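Local coordinates for methyltransferase domain-containing protein (Deinococcus radiodurans, PDB 3M33) that is of unknown function but is probably a methyltransferase, at residues Thr37-Leu42 against Ala64-Gln69; Ala193-Glu198 against Arg202-Arg207; Ala15-Gly20 against Asp77-Leu82; Ser123-Leu128 against Ala136-Val141. One frame throughout, in Å; residues are numbered along the deposited sequence.

Interaction 1. Residues Thr37-Leu42 against Ala64-Gln69; sequences TFDLWL and ARFGPQ
Asp39 and Leu42 on one helix meet Arg65 and Phe66 on another, two helices that flank the central sheet of what its strand order suggests is a class I (Rossmann-like) methyltransferase fold. The contact illustrates how a charged pair can sit beside an apolar one. Arg65 NH2 donates to Asp39 OD2 at 2.6 Å in a nearly straight salt bridge (N-H...O 166°). The oxygen lies close to the guanidinium plane, yet the donor stands above the carboxylate, 72° out of its plane, and the two flat groups are nearly perpendicular. Both carboxylate oxygens are engaged, because OD1 forms a second salt bridge with Arg118 of strand 112-118; flanked by two arginines, the acid is probably kept ionised. Arg65 NH1 in turn donates a hydrogen bond to a bound glycerol. The arginine reaches this place through a chain extended from CG to NE, and CZ of its neighbour Phe66 lies 3.4 Å above one guanidinium face. Replacing Asp39 by an alanine is likely to leave Arg65 and Arg118 without the carboxylate that they share. Next to the charged pair the contact is apolar. With CG anti to the backbone N, Leu42 presents its CD2 methyl to Phe66 in a CH-pi contact, the carbon 3.6 Å from the ring centroid and only 9° off the ring normal.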
# COMPACT_ATOMS: atom_id res chain seq x y z
N THR A 37 1.08 -2.70 12.39
CA THR A 37 2.52 -2.78 12.59
C THR A 37 3.22 -1.92 11.57
O THR A 37 4.21 -1.25 11.87
CB THR A 37 3.04 -4.24 12.52
OG1 THR A 37 2.33 -5.04 13.48
CG2 THR A 37 4.54 -4.31 12.86
N PHE A 38 2.67 -1.89 10.36
CA PHE A 38 3.21 -1.05 9.30
C PHE A 38 3.14 0.43 9.70
O PHE A 38 4.08 1.18 9.50
CB PHE A 38 2.44 -1.29 7.99
CG PHE A 38 2.80 -0.34 6.88
CD1 PHE A 38 3.81 -0.65 5.98
CD2 PHE A 38 2.12 0.86 6.72
CE1 PHE A 38 4.13 0.21 4.96
CE2 PHE A 38 2.44 1.73 5.69
CZ PHE A 38 3.45 1.40 4.81
N ASP A 39 2.01 0.84 10.27
CA ASP A 39 1.88 2.23 10.72
C ASP A 39 2.90 2.54 11.80
O ASP A 39 3.51 3.60 11.77
CB ASP A 39 0.48 2.52 11.31
CG ASP A 39 -0.61 2.50 10.26
OD1 ASP A 39 -0.30 2.30 9.07
OD2 ASP A 39 -1.78 2.66 10.65
N LEU A 40 3.07 1.64 12.76
CA LEU A 40 4.07 1.83 13.80
C LEU A 40 5.49 1.94 13.23
O LEU A 40 6.25 2.81 13.63
CB LEU A 40 4.07 0.66 14.78
CG LEU A 40 3.01 0.64 15.87
CD1 LEU A 40 3.58 -0.13 17.05
CD2 LEU A 40 2.59 2.06 16.28
N TRP A 41 5.84 1.05 12.31
CA TRP A 41 7.18 1.07 11.74
C TRP A 41 7.40 2.37 10.97
O TRP A 41 8.47 2.99 11.06
CB TRP A 41 7.37 -0.10 10.79
CG TRP A 41 7.54 -1.44 11.46
CD1 TRP A 41 7.41 -1.71 12.78
CD2 TRP A 41 7.88 -2.68 10.81
NE1 TRP A 41 7.65 -3.05 13.01
CE2 TRP A 41 7.94 -3.66 11.81
CE3 TRP A 41 8.13 -3.04 9.48
CZ2 TRP A 41 8.26 -4.99 11.53
CZ3 TRP A 41 8.44 -4.36 9.20
CH2 TRP A 41 8.49 -5.32 10.23
N LEU A 42 6.39 2.79 10.22
CA LEU A 42 6.51 4.00 9.42
C LEU A 42 6.72 5.20 10.34
O LEU A 42 7.60 6.02 10.13
CB LEU A 42 5.27 4.18 8.55
CG LEU A 42 5.17 5.49 7.77
CD1 LEU A 42 6.46 5.76 6.99
CD2 LEU A 42 3.94 5.47 6.84
N ALA A 64 -1.19 12.82 3.79
CA ALA A 64 -1.86 13.75 4.69
C ALA A 64 -1.58 13.38 6.12
O ALA A 64 -1.35 14.22 6.97
CB ALA A 64 -3.36 13.73 4.43
N ARG A 65 -1.61 12.09 6.40
CA ARG A 65 -1.50 11.63 7.76
C ARG A 65 -0.05 11.59 8.33
O ARG A 65 0.16 11.90 9.50
CB ARG A 65 -2.16 10.26 7.81
CG ARG A 65 -2.02 9.50 9.07
CD ARG A 65 -2.78 8.20 8.93
NE ARG A 65 -2.36 7.30 9.98
CZ ARG A 65 -2.43 5.98 9.90
NH1 ARG A 65 -2.90 5.40 8.81
NH2 ARG A 65 -2.03 5.25 10.93
N PHE A 66 0.93 11.21 7.50
CA PHE A 66 2.31 11.06 7.97
C PHE A 66 3.22 12.14 7.41
O PHE A 66 4.28 12.42 7.96
CB PHE A 66 2.90 9.71 7.55
CG PHE A 66 2.27 8.54 8.22
CD1 PHE A 66 2.69 8.14 9.48
CD2 PHE A 66 1.26 7.84 7.60
CE1 PHE A 66 2.12 7.04 10.11
CE2 PHE A 66 0.66 6.73 8.23
CZ PHE A 66 1.10 6.33 9.48
N GLY A 67 2.81 12.71 6.29
CA GLY A 67 3.57 13.72 5.59
C GLY A 67 4.12 14.88 6.40
O GLY A 67 5.28 15.27 6.23
N PRO A 68 3.30 15.46 7.30
CA PRO A 68 3.83 16.61 8.04
C PRO A 68 4.98 16.25 8.99
O PRO A 68 5.67 17.15 9.47
CB PRO A 68 2.61 17.11 8.84
CG PRO A 68 1.42 16.61 8.06
CD PRO A 68 1.87 15.25 7.56
N GLN A 69 5.19 14.97 9.24
CA GLN A 69 6.20 14.54 10.21
C GLN A 69 7.56 14.49 9.55
O GLN A 69 8.59 14.43 10.22
CB GLN A 69 5.84 13.18 10.83
CG GLN A 69 5.11 13.29 12.15
CD GLN A 69 4.65 11.94 12.70
OE1 GLN A 69 4.78 11.68 13.90
NE2 GLN A 69 4.11 11.09 11.82

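Interaction 2. Residues Ala193-Glu198 against Arg202-Arg207; sequences ADWDAE and RGMPYR. With SO4 (sulfate ion), chain E.
Trp195, Glu198 and selenomethionine Met204 form the heart of a helix-to-strand junction in which helix 192-198 is joined by a short loop to strand 204-216, half of the long antiparallel pair 160-173 and 204-216 near one edge of the Rossmann-like sheet. The axes of 193-198 and 204-207 make an angle of 105°. The apolar contacts dominate. CZ3 on the six-membered ring of Trp195 comes within 3.6 Å of Met204 CB, the two side chains passing in opposite directions, while CH2 reaches Gly203 CA at 4.0 Å. Met204 bends at chi2 (70°), and this carries its CE methyl across the Glu198 chain to lie 3.5 Å from CD. Were Trp195 shortened to a serine, a gap would probably open beside Met204 CB and Gly203, and Trp179 of helix 176-186 would lose a packing partner. Two backbone oxygens lie alongside: Asp194 O is 3.9 Å from Met204 SE, and Glu198 O faces Pro205 CD. Gly203, with a positive phi of 105°, adopts angles at which a side chain would jam against the preceding carbonyl. A sulfate, probably from the crystallisation liquor, adds a polar contact: Arg207 NH2 reaches its O1 in a weak bond, and Pro205 CB approaches its O2 to 3.2 Å.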
# COMPACT_ATOMS: atom_id res chain seq x y z
N ALA A 193 -22.73 -22.80 -2.58
CA ALA A 193 -22.54 -24.02 -1.79
C ALA A 193 -21.68 -23.77 -0.56
O ALA A 193 -22.06 -24.12 0.55
CB ALA A 193 -21.93 -25.11 -2.64
N ASP A 194 -20.52 -23.17 -0.76
CA ASP A 194 -19.61 -22.86 0.34
C ASP A 194 -20.25 -21.90 1.35
O ASP A 194 -20.04 -22.03 2.56
CB ASP A 194 -18.30 -22.27 -0.18
CG ASP A 194 -17.53 -23.22 -1.07
OD1 ASP A 194 -18.01 -24.36 -1.27
OD2 ASP A 194 -16.46 -22.83 -1.58
N TRP A 195 -21.01 -20.94 0.84
CA TRP A 195 -21.69 -20.00 1.71
C TRP A 195 -22.73 -20.75 2.52
O TRP A 195 -22.72 -20.70 3.76
CB TRP A 195 -22.36 -18.88 0.91
CG TRP A 195 -23.20 -17.98 1.76
CD1 TRP A 195 -24.53 -18.12 2.03
CD2 TRP A 195 -22.76 -16.81 2.49
NE1 TRP A 195 -24.95 -17.11 2.87
CE2 TRP A 195 -23.89 -16.30 3.17
CE3 TRP A 195 -21.54 -16.16 2.63
CZ2 TRP A 195 -23.82 -15.16 3.98
CZ3 TRP A 195 -21.48 -15.03 3.44
CH2 TRP A 195 -22.61 -14.54 4.10
N ASP A 196 -23.62 -21.47 1.82
CA ASP A 196 -24.73 -22.20 2.44
C ASP A 196 -24.28 -23.20 3.49
O ASP A 196 -25.03 -23.52 4.41
CB ASP A 196 -25.58 -22.90 1.38
CG ASP A 196 -26.59 -21.97 0.73
OD1 ASP A 196 -26.81 -20.86 1.26
OD2 ASP A 196 -27.17 -22.36 -0.32
N ALA A 197 -23.05 -23.69 3.38
CA ALA A 197 -22.56 -24.73 4.27
C ALA A 197 -21.58 -24.23 5.32
O ALA A 197 -21.37 -24.90 6.33
CB ALA A 197 -21.93 -25.84 3.46
N GLU A 198 -20.98 -23.06 5.12
CA GLU A 198 -19.91 -22.65 6.01
C GLU A 198 -20.11 -21.27 6.66
O GLU A 198 -19.41 -20.92 7.62
CB GLU A 198 -18.57 -22.72 5.26
CG GLU A 198 -17.34 -22.65 6.15
CD GLU A 198 -16.06 -22.89 5.37
OE1 GLU A 198 -16.10 -23.63 4.36
OE2 GLU A 198 -15.01 -22.33 5.76
N ARG A 202 -22.00 -14.55 11.78
CA ARG A 202 -21.04 -13.51 11.46
C ARG A 202 -20.84 -13.39 9.94
O ARG A 202 -20.31 -12.39 9.45
CB ARG A 202 -19.72 -13.78 12.18
CG ARG A 202 -19.82 -13.72 13.71
CD ARG A 202 -18.55 -14.28 14.38
NE ARG A 202 -18.48 -15.73 14.27
CZ ARG A 202 -18.67 -16.57 15.29
NH1 ARG A 202 -18.60 -17.88 15.10
NH2 ARG A 202 -18.93 -16.09 16.51
N GLY A 203 -21.27 -14.39 9.19
CA GLY A 203 -21.03 -14.41 7.75
C GLY A 203 -19.95 -15.41 7.39
O GLY A 203 -19.75 -16.40 8.09
N MSE A 204 -19.23 -15.14 6.30
CA MSE A 204 -18.19 -16.06 5.83
C MSE A 204 -16.79 -15.69 6.35
O MSE A 204 -16.33 -14.56 6.14
CB MSE A 204 -18.17 -16.08 4.31
CG MSE A 204 -17.37 -17.23 3.75
SE MSE A 204 -18.27 -18.94 4.04
CE MSE A 204 -16.80 -20.09 3.46
N PRO A 205 -16.10 -16.65 6.98
CA PRO A 205 -14.77 -16.46 7.59
C PRO A 205 -13.63 -16.59 6.57
O PRO A 205 -13.64 -17.48 5.73
CB PRO A 205 -14.68 -17.62 8.58
CG PRO A 205 -15.85 -18.56 8.25
CD PRO A 205 -16.51 -18.06 7.02
N TYR A 206 -12.64 -15.71 6.67
CA TYR A 206 -11.46 -15.80 5.81
C TYR A 206 -10.34 -15.05 6.54
O TYR A 206 -10.57 -14.46 7.61
CB TYR A 206 -11.74 -15.18 4.42
CG TYR A 206 -11.85 -13.67 4.45
CD1 TYR A 206 -10.77 -12.87 4.09
CD2 TYR A 206 -13.03 -13.04 4.85
CE1 TYR A 206 -10.85 -11.49 4.12
CE2 TYR A 206 -13.12 -11.63 4.89
CZ TYR A 206 -12.01 -10.87 4.52
OH TYR A 206 -12.06 -9.50 4.56
N ARG A 207 -9.13 -15.06 5.99
CA ARG A 207 -8.02 -14.39 6.64
C ARG A 207 -7.64 -13.12 5.88
O ARG A 207 -7.48 -13.15 4.68
CB ARG A 207 -6.81 -15.31 6.73
CG ARG A 207 -7.10 -16.63 7.42
CD ARG A 207 -7.34 -16.42 8.91
NE ARG A 207 -6.11 -16.64 9.66
CZ ARG A 207 -5.97 -17.55 10.61
NH1 ARG A 207 -4.80 -17.70 11.22
NH2 ARG A 207 -7.00 -18.31 10.95
S SO4 E . -10.56 -19.64 7.96
O1 SO4 E . -9.30 -19.14 8.53
O2 SO4 E . -11.67 -18.83 8.43
O3 SO4 E . -10.50 -19.59 6.50
O4 SO4 E . -10.77 -21.02 8.40

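Interaction 3. Residues Ala15-Gly20 against Asp77-Leu82; sequences ARELGG and DFSPEL
Ser79 and Leu82 are the residues of 77-82 that meet Glu17 and Leu18 near the end of helix 9-18. Ahead of them, at the tip of strand 72-77, Asp77 sets up the turn: its OD1 accepts from Phe78 N at 2.7 Å, while OD2 takes bonds from Tyr21 OH and Gly58 N. Next, Ser79 does double duty. Its OG, anti to the backbone N (chi1 173°), donates to Glu17 OE2 at 2.7 Å, arriving on the syn side and 26° out of the carboxylate plane. The same OG, at the N-cap of helix 80-89, accepts from Leu82 N in a weak capping bond of 3.4 Å. Glu17 OE2 is further gripped by a salt bridge from Arg13, so this oxygen has a hydroxyl and a guanidinium as partners. The strand-turn-helix belongs to the Rossmann-like core of what resembles a class I methyltransferase fold, and Gly58 lies in a glycine-rich loop resembling the one that holds the cofactor in such enzymes. One helical turn beyond the serine, Leu82 points at the helix: its CD1 methyl packs 3.9 Å from Glu17 CB and just as far from Leu18 CD2.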
# COMPACT_ATOMS: atom_id res chain seq x y z
N ALA A 15 -15.36 5.73 -6.45
CA ALA A 15 -15.23 4.63 -5.49
C ALA A 15 -14.07 3.68 -5.84
O ALA A 15 -13.29 3.31 -4.97
CB ALA A 15 -16.55 3.87 -5.35
N ARG A 16 -13.97 3.29 -7.10
CA ARG A 16 -12.84 2.47 -7.53
C ARG A 16 -11.56 3.20 -7.19
O ARG A 16 -10.61 2.60 -6.70
CB ARG A 16 -12.89 2.18 -9.04
CG ARG A 16 -13.96 1.19 -9.46
CD ARG A 16 -13.71 0.64 -10.87
NE ARG A 16 -13.68 1.69 -11.89
CZ ARG A 16 -14.73 2.07 -12.62
NH1 ARG A 16 -14.60 3.02 -13.53
NH2 ARG A 16 -15.91 1.49 -12.45
N GLU A 17 -11.55 4.51 -7.44
CA GLU A 17 -10.33 5.29 -7.26
C GLU A 17 -9.94 5.51 -5.79
O GLU A 17 -8.80 5.25 -5.41
CB GLU A 17 -10.39 6.60 -8.06
CG GLU A 17 -10.32 6.35 -9.56
CD GLU A 17 -9.88 7.56 -10.36
OE1 GLU A 17 -10.57 8.60 -10.30
OE2 GLU A 17 -8.85 7.47 -11.07
N LEU A 18 -10.88 5.96 -4.96
CA LEU A 18 -10.56 6.14 -3.55
C LEU A 18 -10.26 4.78 -2.91
O LEU A 18 -9.50 4.70 -1.95
CB LEU A 18 -11.67 6.87 -2.80
CG LEU A 18 -12.08 8.21 -3.42
CD1 LEU A 18 -12.97 9.00 -2.48
CD2 LEU A 18 -10.86 9.04 -3.81
N GLY A 19 -10.84 3.72 -3.47
CA GLY A 19 -10.67 2.38 -2.93
C GLY A 19 -9.54 1.55 -3.53
O GLY A 19 -9.34 0.40 -3.14
N GLY A 20 -8.80 2.14 -4.46
CA GLY A 20 -7.79 1.43 -5.22
C GLY A 20 -6.81 0.55 -4.45
O GLY A 20 -6.35 -0.46 -4.97
N ASP A 77 1.33 9.00 -8.32
CA ASP A 77 0.43 7.99 -8.85
C ASP A 77 0.07 8.31 -10.29
O ASP A 77 0.48 9.35 -10.84
CB ASP A 77 -0.83 7.85 -7.99
CG ASP A 77 -1.30 6.40 -7.91
OD1 ASP A 77 -1.04 5.64 -8.89
OD2 ASP A 77 -1.88 6.00 -6.87
N PHE A 78 -0.70 7.42 -10.92
CA PHE A 78 -1.00 7.54 -12.34
C PHE A 78 -2.18 8.47 -12.67
O PHE A 78 -2.08 9.31 -13.56
CB PHE A 78 -1.25 6.16 -12.97
CG PHE A 78 -1.63 6.22 -14.42
CD1 PHE A 78 -0.66 6.35 -15.40
CD2 PHE A 78 -2.96 6.16 -14.81
CE1 PHE A 78 -1.00 6.41 -16.75
CE2 PHE A 78 -3.31 6.23 -16.16
CZ PHE A 78 -2.33 6.35 -17.13
N SER A 79 -3.29 8.30 -11.96
CA SER A 79 -4.53 9.02 -12.28
C SER A 79 -4.47 10.52 -11.98
O SER A 79 -4.31 10.92 -10.83
CB SER A 79 -5.71 8.40 -11.53
OG SER A 79 -6.87 9.19 -11.70
N PRO A 80 -4.61 11.35 -13.01
CA PRO A 80 -4.50 12.81 -12.87
C PRO A 80 -5.57 13.38 -11.93
O PRO A 80 -5.28 14.25 -11.11
CB PRO A 80 -4.73 13.33 -14.29
CG PRO A 80 -4.44 12.17 -15.18
CD PRO A 80 -4.86 10.95 -14.41
N GLU A 81 -6.81 12.90 -12.05
CA GLU A 81 -7.89 13.45 -11.24
C GLU A 81 -7.67 13.06 -9.78
O GLU A 81 -7.76 13.89 -8.88
CB GLU A 81 -9.26 13.00 -11.77
CG GLU A 81 -9.59 13.48 -13.20
CD GLU A 81 -9.68 15.01 -13.34
OE1 GLU A 81 -10.47 15.64 -12.61
OE2 GLU A 81 -8.95 15.58 -14.18
N LEU A 82 -7.34 11.79 -9.56
CA LEU A 82 -7.02 11.30 -8.24
C LEU A 82 -5.91 12.16 -7.59
O LEU A 82 -6.00 12.52 -6.43
CB LEU A 82 -6.60 9.84 -8.33
CG LEU A 82 -6.55 9.08 -7.03
CD1 LEU A 82 -7.94 9.09 -6.35
CD2 LEU A 82 -6.07 7.65 -7.30

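Interaction 4. Residues Ser123-Leu128 against Ala136-Val141; sequences SVILRL and AHFLYV. With SO4 (sulfate ion), chain G.
Phe138 projects from its strand into a curved surface made by Val124, Ile125 and Leu128, and each meets a different part of its side chain. Ile125 meets it over one face: CG1 stands 3.9 Å from the ring centroid, 29° off the normal, and nearer the far rim, 3.5 Å from CZ. The isoleucine crosses the ring at about a right angle, and its CD1 continues along to CE2 at 3.7 Å. Val124 comes in obliquely, with CG1 4.0 Å from CE1; at chi1 63° this methyl lies between the backbone N and the carbonyl carbon, which turns it to the phenyl group. Leu128 guards the base of the side chain instead, its CD1 4.1 Å from Phe138 CB. All four are buried, and the contact between the two segments is apolar. Trp159 also packs on Phe138 and Leu128, while Ile125 reaches Val150 and Leu154 of helix 149-156. At the outer end of 123-128, a sulfate accepts at O3 from Ser123 N at 2.9 Å and is also bonded to Thr122 N. Leu139, next along the strand, faces the other way onto helix 36-45. The connection packed here against the strand it leads to is part of the beta-alpha-beta crossover between the parallel strands 112-118 and 136-142 of the Rossmann-like sheet.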
# COMPACT_ATOMS: atom_id res chain seq x y z
N SER A 123 7.73 -2.35 -8.39
CA SER A 123 8.78 -2.14 -9.40
C SER A 123 9.68 -1.00 -8.96
O SER A 123 10.82 -0.91 -9.43
CB SER A 123 8.19 -1.84 -10.78
OG SER A 123 7.57 -0.57 -10.79
N VAL A 124 9.20 -0.14 -8.07
CA VAL A 124 10.01 0.98 -7.61
C VAL A 124 11.30 0.46 -6.95
O VAL A 124 12.30 1.16 -6.90
CB VAL A 124 9.26 1.89 -6.63
CG1 VAL A 124 8.87 1.14 -5.36
CG2 VAL A 124 10.11 3.08 -6.28
N ILE A 125 11.27 -0.78 -6.47
CA ILE A 125 12.43 -1.39 -5.82
C ILE A 125 13.62 -1.37 -6.78
O ILE A 125 14.75 -1.11 -6.38
CB ILE A 125 12.12 -2.84 -5.36
CG1 ILE A 125 11.14 -2.82 -4.18
CG2 ILE A 125 13.41 -3.57 -4.95
CD1 ILE A 125 10.59 -4.19 -3.81
N LEU A 126 13.35 -1.63 -8.05
CA LEU A 126 14.41 -1.72 -9.03
C LEU A 126 14.99 -0.34 -9.37
O LEU A 126 16.05 -0.24 -9.97
CB LEU A 126 13.92 -2.45 -10.28
CG LEU A 126 13.54 -3.91 -10.00
CD1 LEU A 126 12.91 -4.58 -11.22
CD2 LEU A 126 14.78 -4.67 -9.53
N ARG A 127 14.30 0.73 -8.96
CA ARG A 127 14.84 2.08 -9.14
C ARG A 127 15.54 2.62 -7.89
O ARG A 127 16.00 3.77 -7.87
CB ARG A 127 13.73 3.05 -9.57
CG ARG A 127 12.82 2.52 -10.66
CD ARG A 127 13.61 2.21 -11.93
NE ARG A 127 14.20 3.42 -12.51
CZ ARG A 127 13.55 4.22 -13.34
NH1 ARG A 127 12.30 3.93 -13.71
NH2 ARG A 127 14.14 5.31 -13.82
N LEU A 128 15.63 1.80 -6.84
CA LEU A 128 16.25 2.26 -5.58
C LEU A 128 17.67 2.83 -5.74
O LEU A 128 18.01 3.83 -5.11
CB LEU A 128 16.19 1.17 -4.49
CG LEU A 128 14.80 0.97 -3.87
CD1 LEU A 128 14.76 -0.22 -2.92
CD2 LEU A 128 14.37 2.23 -3.17
N ALA A 136 19.30 4.89 3.30
CA ALA A 136 17.85 5.00 3.14
C ALA A 136 17.20 3.67 3.52
O ALA A 136 17.86 2.62 3.47
CB ALA A 136 17.51 5.35 1.70
N HIS A 137 15.92 3.72 3.90
CA HIS A 137 15.11 2.52 4.10
C HIS A 137 14.06 2.40 3.00
O HIS A 137 13.60 3.41 2.45
CB HIS A 137 14.36 2.58 5.44
CG HIS A 137 15.21 2.32 6.64
ND1 HIS A 137 15.84 3.33 7.33
CD2 HIS A 137 15.51 1.18 7.30
CE1 HIS A 137 16.51 2.82 8.35
NE2 HIS A 137 16.32 1.52 8.36
N PHE A 138 13.65 1.18 2.70
CA PHE A 138 12.49 0.96 1.84
C PHE A 138 11.45 0.26 2.72
O PHE A 138 11.76 -0.74 3.34
CB PHE A 138 12.86 0.04 0.67
CG PHE A 138 11.67 -0.48 -0.10
CD1 PHE A 138 10.97 0.34 -0.98
CD2 PHE A 138 11.24 -1.78 0.07
CE1 PHE A 138 9.85 -0.14 -1.68
CE2 PHE A 138 10.13 -2.27 -0.63
CZ PHE A 138 9.43 -1.44 -1.50
N LEU A 139 10.23 0.78 2.76
CA LEU A 139 9.21 0.21 3.61
C LEU A 139 7.98 -0.16 2.78
O LEU A 139 7.44 0.67 2.04
CB LEU A 139 8.83 1.20 4.73
CG LEU A 139 7.66 0.79 5.62
CD1 LEU A 139 8.01 -0.48 6.38
CD2 LEU A 139 7.28 1.91 6.56
N TYR A 140 7.52 -1.40 2.92
CA TYR A 140 6.40 -1.92 2.11
C TYR A 140 5.45 -2.80 2.92
O TYR A 140 5.87 -3.54 3.80
CB TYR A 140 6.96 -2.72 0.93
CG TYR A 140 5.93 -3.50 0.13
CD1 TYR A 140 5.22 -2.90 -0.90
CD2 TYR A 140 5.70 -4.86 0.37
CE1 TYR A 140 4.29 -3.60 -1.66
CE2 TYR A 140 4.77 -5.58 -0.39
CZ TYR A 140 4.07 -4.94 -1.40
OH TYR A 140 3.13 -5.62 -2.15
N VAL A 141 4.16 -2.72 2.62
CA VAL A 141 3.23 -3.74 3.08
C VAL A 141 2.39 -4.23 1.90
O VAL A 141 1.86 -3.42 1.13
CB VAL A 141 2.34 -3.30 4.28
CG1 VAL A 141 1.42 -2.15 3.89
CG2 VAL A 141 1.50 -4.50 4.78
S SO4 G . 4.68 -2.59 -10.03
O1 SO4 G . 4.83 -3.52 -8.92
O2 SO4 G . 3.26 -2.28 -10.24
O3 SO4 G . 5.37 -1.34 -9.76
O4 SO4 G . 5.23 -3.20 -11.24

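Interactions 1 and 4 touch directly: Phe38 CD1 lies 3.5 Å from Val141 CB, and Leu42 CA 3.6 Å from Leu139 CD2, while Phe138 of the same strand turns the opposite way, to 123-128. Interaction 3 spans the chain region that contains interaction 1; their centres are 21 Å apart, and a glycine-rich loop that may correspond to the cofactor loop of related enzymes borders interaction 3 through Leu82 and lies near Phe66 of interaction 1. Interaction 2 stands apart, its centre 37 Å from that of interaction 4, although strands 204-216 and 136-142 are neighbours in the sheet.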